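Local structure of SsRai1 (Scheffersomyces stipitis, 5BTO) at the interface of chains A and B. The protein removes the NAD cap from the 5' end of RNAs in a divalent-metal-dependent hydrolysis, and binds RAT1 and stimulates its exoribonuclease activity. Sequence-based numbering; all coordinates share one arbitrary frame. Chains: chain A/B, SsRai1.

The interface of chains A and B. Residues chain A 12-16; chain B 46, 49-50.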
ATOM      1  N   LEU A  12       6.195  -2.380   0.695  1.00 17.26           N
ATOM      2  CA  LEU A  12       5.347  -1.292   0.233  1.00 16.18           C
ATOM      3  C   LEU A  12       4.081  -1.879  -0.387  1.00 16.20           C
ATOM      4  O   LEU A  12       4.164  -2.743  -1.252  1.00 16.89           O
ATOM      5  CB  LEU A  12       6.094  -0.441  -0.815  1.00 17.67           C
ATOM      6  CG  LEU A  12       5.306   0.734  -1.399  1.00 15.94           C
ATOM      7  CD1 LEU A  12       5.036   1.825  -0.367  1.00 17.06           C
ATOM      8  CD2 LEU A  12       6.031   1.331  -2.619  1.00 16.68           C
ATOM      9  N   SER A  13       2.917  -1.420   0.068  1.00 15.78           N
ATOM     10  CA  SER A  13       1.641  -1.862  -0.502  1.00 16.58           C
ATOM     11  C   SER A  13       1.559  -1.534  -1.984  1.00 16.81           C
ATOM     12  O   SER A  13       1.881  -0.420  -2.385  1.00 16.52           O
ATOM     13  CB  SER A  13       0.462  -1.167   0.163  1.00 17.17           C
ATOM     14  OG  SER A  13      -0.745  -1.557  -0.484  1.00 18.63           O
ATOM     15  N   LEU A  14       1.097  -2.489  -2.781  1.00 15.33           N
ATOM     16  CA  LEU A  14       0.871  -2.223  -4.204  1.00 16.80           C
ATOM     17  C   LEU A  14      -0.208  -1.162  -4.394  1.00 17.69           C
ATOM     18  O   LEU A  14      -0.347  -0.593  -5.483  1.00 17.75           O
ATOM     19  CB  LEU A  14       0.448  -3.500  -4.941  1.00 16.93           C
ATOM     20  CG  LEU A  14       1.474  -4.628  -5.013  1.00 19.10           C
ATOM     21  CD1 LEU A  14       0.939  -5.741  -5.897  1.00 20.13           C
ATOM     22  CD2 LEU A  14       2.818  -4.125  -5.530  1.00 21.04           C
ATOM     23  N   GLN A  15      -0.996  -0.924  -3.346  1.00 17.38           N
ATOM     24  CA  GLN A  15      -2.061   0.071  -3.387  1.00 15.62           C
ATOM     25  C   GLN A  15      -1.571   1.489  -3.083  1.00 15.93           C
ATOM     26  O   GLN A  15      -2.355   2.425  -3.107  1.00 18.42           O
ATOM     27  CB  GLN A  15      -3.188  -0.304  -2.406  1.00 17.35           C
ATOM     28  CG  GLN A  15      -3.854  -1.617  -2.726  1.00 20.62           C
ATOM     29  CD  GLN A  15      -5.097  -1.864  -1.882  1.00 22.60           C
ATOM     30  OE1 GLN A  15      -5.259  -1.292  -0.797  1.00 26.64           O
ATOM     31  NE2 GLN A  15      -5.981  -2.716  -2.373  1.00 24.48           N
ATOM     32  N   SER A  16      -0.284   1.646  -2.785  1.00 16.66           N
ATOM     33  CA  SER A  16       0.218   2.953  -2.349  1.00 16.08           C
ATOM     34  C   SER A  16       0.131   3.955  -3.501  1.00 16.14           C
ATOM     35  O   SER A  16       0.465   3.624  -4.634  1.00 16.34           O
ATOM     36  CB  SER A  16       1.654   2.852  -1.835  1.00 20.17           C
ATOM     37  OG  SER A  16       1.972   3.982  -1.045  1.00 19.53           O
TER
ATOM     38  N   ILE B  46       1.686   0.793   5.649  1.00 16.31           N
ATOM     39  CA  ILE B  46       0.969  -0.309   5.023  1.00 18.05           C
ATOM     40  C   ILE B  46      -0.431  -0.488   5.621  1.00 16.88           C
ATOM     41  O   ILE B  46      -1.366  -0.878   4.924  1.00 18.56           O
ATOM     42  CB  ILE B  46       1.793  -1.613   5.011  1.00 23.33           C
ATOM     43  CG1 ILE B  46       1.391  -2.484   3.811  1.00 27.94           C
ATOM     44  CG2 ILE B  46       1.697  -2.331   6.332  1.00 23.90           C
ATOM     45  CD1 ILE B  46       2.457  -3.487   3.401  1.00 29.69           C
ATOM     46  N   ASP B  49      -2.376   2.097   3.791  1.00 16.90           N
ATOM     47  CA  ASP B  49      -2.432   1.889   2.338  1.00 15.42           C
ATOM     48  C   ASP B  49      -3.330   0.721   1.945  1.00 15.99           C
ATOM     49  O   ASP B  49      -3.932   0.734   0.867  1.00 16.77           O
ATOM     50  CB  ASP B  49      -1.038   1.624   1.766  1.00 17.66           C
ATOM     51  CG  ASP B  49      -0.224   2.895   1.554  1.00 19.67           C
ATOM     52  OD1 ASP B  49      -0.768   4.017   1.676  1.00 21.28           O
ATOM     53  OD2 ASP B  49       0.974   2.753   1.243  1.00 21.23           O
ATOM     54  N   GLU B  50      -3.430  -0.300   2.793  1.00 16.25           N
ATOM     55  CA  GLU B  50      -4.188  -1.475   2.366  1.00 17.52           C
ATOM     56  C   GLU B  50      -4.992  -2.196   3.452  1.00 17.28           C
ATOM     57  O   GLU B  50      -5.493  -3.288   3.209  1.00 19.33           O
ATOM     58  CB  GLU B  50      -3.286  -2.468   1.610  1.00 17.48           C
ATOM     59  CG  GLU B  50      -2.244  -3.185   2.480  1.00 18.12           C
ATOM     60  CD  GLU B  50      -1.353  -4.142   1.696  1.00 20.28           C
ATOM     61  OE1 GLU B  50      -0.827  -5.100   2.296  1.00 23.52           O
ATOM     62  OE2 GLU B  50      -1.161  -3.940   0.477  1.00 21.76           O
TER
HETATM   63  O   HOH W   1       2.505   0.627   2.062  1.00 18.16           O
HETATM   64  O   HOH W   2       0.315  -5.071  -1.668  1.00 22.42           O
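A:Ser13 presses its side chain into the groove between B:Asp49 and B:Glu50, where its hydroxyl OG donates a hydrogen bond to the carboxylate oxygen OE2 of B:Glu50 (2.6 Å). OG lies anti to the serine's own backbone N (chi1 176°) and reaches OE2 on the anti side of the carboxylate, 35° out of its plane. OG also accepts a hydrogen bond from the backbone N of A:Gln15 (2.9 Å), a bond that ties the turn together and would leave the OG proton for chain B. Beneath this bond the packing is tight: CB of A:Ser13 lies 3.6 Å from CB of B:Asp49, and this serine buries more surface than any other residue of the patch. A second hydroxyl, OG of A:Ser16, donates to OD2 of B:Asp49 (2.8 Å), coming from above the carboxylate plane. Each acidic side chain is thus gripped by a different chain A hydroxyl, B:Glu50 by A:Ser13 and B:Asp49 by A:Ser16. The extended A:Gln15 crosses B:Glu50, with amide and carboxylate planes 87° apart. Its modelled OE1 faces the carbonyl O of B:Asp49 at 2.9 Å; both are acceptors, so this amide orientation is doubtful, and a flipped amide would offer an N-H instead.

The flanks are looser and wet. One water links the backbone N of A:Ser13 to B:Asp49 OD2 (2.7 Å from the water), and another joins the N of A:Leu14 to B:Glu50 OE2 (2.8 Å from the water). A:Leu12 and A:Leu14 turn their side chains back towards chain A and bury almost nothing here, while B:Ile46 touches A:Ser13 lightly, CG1 lying 4.0 Å from CB.

The whole interface is not an exact two-fold, and this patch may reflect crystal packing. In the fold, the chain A side is the end of the N-terminal strand 9-12 and the loop that follows it, and it meets the C-terminal end of helix 44-50 of the other copy.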